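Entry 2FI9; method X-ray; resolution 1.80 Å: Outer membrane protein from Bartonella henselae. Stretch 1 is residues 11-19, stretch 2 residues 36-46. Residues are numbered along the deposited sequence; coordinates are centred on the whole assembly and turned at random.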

# COMPACT_ATOMS: atom_id res chain seq x y z
N HIS A 11 2.37 -1.96 13.21
CA HIS A 11 1.40 -0.85 13.52
C HIS A 11 2.04 0.37 14.22
O HIS A 11 2.99 0.26 15.03
N PHE A 12 1.45 1.53 13.93
CA PHE A 12 2.10 2.81 13.98
C PHE A 12 1.01 3.77 13.51
O PHE A 12 0.34 3.48 12.52
N PRO A 13 0.80 4.91 14.22
CA PRO A 13 -0.39 5.72 14.00
C PRO A 13 -0.31 6.78 12.89
O PRO A 13 -1.09 7.74 12.90
N GLY A 14 0.62 6.63 11.95
CA GLY A 14 0.72 7.51 10.80
C GLY A 14 1.58 6.85 9.74
O GLY A 14 2.04 5.72 9.93
N ARG A 15 1.82 7.54 8.63
CA ARG A 15 2.74 7.03 7.61
C ARG A 15 4.19 7.26 8.02
O ARG A 15 4.48 8.23 8.71
N ALA A 16 5.08 6.39 7.57
CA ALA A 16 6.53 6.54 7.79
C ALA A 16 7.22 5.98 6.56
O ALA A 16 6.66 5.14 5.88
N PRO A 17 8.46 6.43 6.27
CA PRO A 17 9.14 5.72 5.17
C PRO A 17 9.27 4.23 5.49
O PRO A 17 9.42 3.86 6.66
N ILE A 18 9.18 3.40 4.46
CA ILE A 18 9.40 1.97 4.60
C ILE A 18 10.89 1.74 4.34
O ILE A 18 11.37 1.91 3.21
N ASP A 19 11.61 1.35 5.39
CA ASP A 19 13.08 1.25 5.35
C ASP A 19 13.61 -0.04 4.71
O ASP A 19 14.78 -0.09 4.33
N SER A 36 1.91 -8.58 4.91
CA SER A 36 1.58 -7.48 4.03
C SER A 36 1.05 -6.29 4.84
O SER A 36 0.52 -6.47 5.94
N ILE A 37 1.21 -5.09 4.30
CA ILE A 37 0.80 -3.88 5.03
C ILE A 37 0.05 -2.91 4.14
O ILE A 37 0.22 -2.90 2.91
N ILE A 38 -0.78 -2.11 4.77
CA ILE A 38 -1.38 -0.96 4.12
C ILE A 38 -0.92 0.30 4.90
O ILE A 38 -0.87 0.29 6.12
N CYS A 39 -0.55 1.35 4.18
CA CYS A 39 0.01 2.55 4.75
C CYS A 39 -0.89 3.68 4.34
O CYS A 39 -0.96 4.03 3.16
N ILE A 40 -1.61 4.24 5.30
CA ILE A 40 -2.61 5.27 5.00
C ILE A 40 -2.44 6.41 6.03
O ILE A 40 -1.68 6.25 6.99
N PRO A 41 -3.06 7.58 5.80
CA PRO A 41 -2.84 8.66 6.77
C PRO A 41 -3.04 8.29 8.25
O PRO A 41 -2.33 8.86 9.11
N SER A 42 -3.96 7.37 8.55
CA SER A 42 -4.24 6.99 9.95
C SER A 42 -3.23 5.97 10.53
O SER A 42 -3.27 5.67 11.72
N GLY A 43 -2.37 5.44 9.67
CA GLY A 43 -1.30 4.57 10.15
C GLY A 43 -0.89 3.46 9.21
O GLY A 43 -1.31 3.42 8.05
N ILE A 44 -0.06 2.57 9.73
CA ILE A 44 0.37 1.38 9.01
C ILE A 44 -0.29 0.20 9.69
O ILE A 44 -0.09 -0.01 10.89
N TYR A 45 -1.05 -0.58 8.93
CA TYR A 45 -1.81 -1.72 9.46
C TYR A 45 -1.40 -3.00 8.75
O TYR A 45 -1.14 -2.99 7.55
N GLY A 46 -1.34 -4.11 9.49
CA GLY A 46 -1.20 -5.41 8.84
C GLY A 46 -2.47 -5.77 8.09
O GLY A 46 -3.58 -5.48 8.55

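Stretch 2 is a hairpin, its strands joined by a type I turn from Ile-40 to Gly-43, and stretch 1 lies along it mostly as loop. The centre of the packing is Ile-44, which loses more area to the other stretch than any other residue here. Its CA-to-CB bond points sideways, but with chi1 m and chi2 t the chain extends so that Ile-44 CD1 gathers three apolar neighbours: Phe-12 CD2 at 4.0 Å, Ala-16 CB at 4.3 Å and Ile-18 CD1 at 4.3 Å. Phe-12 (chi1 t) and Ile-18 (m, m) both point toward the hairpin. The CD1 of Ile-18 also reaches Ile-37 CD1 (4.0 Å; Ile-37 is p, t) and Cys-39 SG (4.1 Å; chi1 m). Branched aliphatic chains and a thiol suit this buried pocket, since they fill space without demanding polar partners.

Aromatic and cationic groups flank this cluster. His-11, chi1 t, swings its ring obliquely against that of Tyr-45 (chi1 m), planes at 53° and His-11 NE2 3.4 Å from Tyr-45 CE1; the tyrosine OH donates to Ser-42 OG (2.7 Å), a bond within the hairpin. Arg-15 (m, t, m, chi4 near 180°) lays one face of its flat guanidinium over Pro-41, Arg-15 CZ lying 4.0 Å from Pro-41 CG, while Arg-15 CG sits 3.3 Å from Ile-40 O.

The polar link across the stretches is made by backbone: Ile-44 N donates to Phe-12 O at 3.0 Å. Ile-44 O finds no conventional partner, although His-11 CA approaches it at 3.1 Å in a CA-H...O contact. Gly-43 CA similarly lies 3.5 Å from Gly-14 O. Glycine is required at Gly-43: its backbone angles would jam a CB against the preceding carbonyl, and that CB would also clash with Phe-12 O.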

# COMPACT_ATOMS: atom_id res chain seq x y z
CB HIS A 11 0.19 -1.36 14.31
CG HIS A 11 -1.07 -0.56 14.12
ND1 HIS A 11 -2.33 -1.07 14.39
CD2 HIS A 11 -1.27 0.72 13.69
CE1 HIS A 11 -3.24 -0.14 14.15
NE2 HIS A 11 -2.62 0.95 13.71
CB PHE A 12 3.24 2.77 12.96
CG PHE A 12 4.12 3.95 12.99
CD1 PHE A 12 4.95 4.19 14.08
CD2 PHE A 12 4.18 4.80 11.90
CE1 PHE A 12 5.78 5.29 14.11
CE2 PHE A 12 5.01 5.90 11.93
CZ PHE A 12 5.81 6.14 13.02
CB PRO A 13 -0.57 6.42 15.36
CG PRO A 13 0.82 6.63 15.82
CD PRO A 13 1.66 5.49 15.26
CB ARG A 15 2.47 7.72 6.28
CG ARG A 15 1.17 7.27 5.63
CD ARG A 15 0.73 8.25 4.57
NE ARG A 15 0.39 9.56 5.14
CZ ARG A 15 0.03 10.61 4.41
NH1 ARG A 15 -0.05 10.51 3.08
NH2 ARG A 15 -0.27 11.75 5.01
CB ALA A 16 6.96 5.75 9.03
CB PRO A 17 10.53 6.37 5.13
CG PRO A 17 10.42 7.64 5.91
CD PRO A 17 9.25 7.54 6.83
CB ILE A 18 8.51 1.14 3.63
CG1 ILE A 18 7.02 1.45 3.83
CG2 ILE A 18 8.79 -0.36 3.75
CD1 ILE A 18 6.53 1.46 5.26
CB ASP A 19 13.66 1.44 6.75
CG ASP A 19 13.28 2.78 7.35
OD1 ASP A 19 13.23 3.77 6.59
OD2 ASP A 19 13.02 2.85 8.56
CB SER A 36 0.55 -7.93 3.01
OG SER A 36 1.07 -8.99 2.20
CB ILE A 37 2.00 -3.15 5.71
CG1 ILE A 37 3.08 -2.76 4.69
CG2 ILE A 37 2.57 -4.00 6.82
CD1 ILE A 37 4.12 -1.78 5.24
CB ILE A 38 -2.90 -1.12 4.04
CG1 ILE A 38 -3.47 -0.24 2.94
CG2 ILE A 38 -3.59 -0.85 5.38
CD1 ILE A 38 -4.86 -0.66 2.54
CB CYS A 39 1.41 2.81 4.20
SG CYS A 39 2.55 1.43 4.37
CB ILE A 40 -4.03 4.66 4.98
CG1 ILE A 40 -4.30 3.89 6.29
CG2 ILE A 40 -4.17 3.73 3.80
CD1 ILE A 40 -5.71 3.31 6.40
CB PRO A 41 -3.83 9.74 6.32
CG PRO A 41 -3.85 9.55 4.84
CD PRO A 41 -3.88 8.03 4.66
CB SER A 42 -5.65 6.44 10.11
OG SER A 42 -5.77 5.18 9.45
CB ILE A 44 1.91 1.23 9.07
CG1 ILE A 44 2.58 2.50 8.51
CG2 ILE A 44 2.38 -0.02 8.29
CD1 ILE A 44 4.10 2.54 8.61
CB TYR A 45 -3.30 -1.53 9.20
CG TYR A 45 -3.91 -0.27 9.76
CD1 TYR A 45 -4.63 -0.29 10.94
CD2 TYR A 45 -3.78 0.95 9.09
CE1 TYR A 45 -5.21 0.87 11.46
CE2 TYR A 45 -4.34 2.12 9.59
CZ TYR A 45 -5.06 2.06 10.78
OH TYR A 45 -5.62 3.21 11.30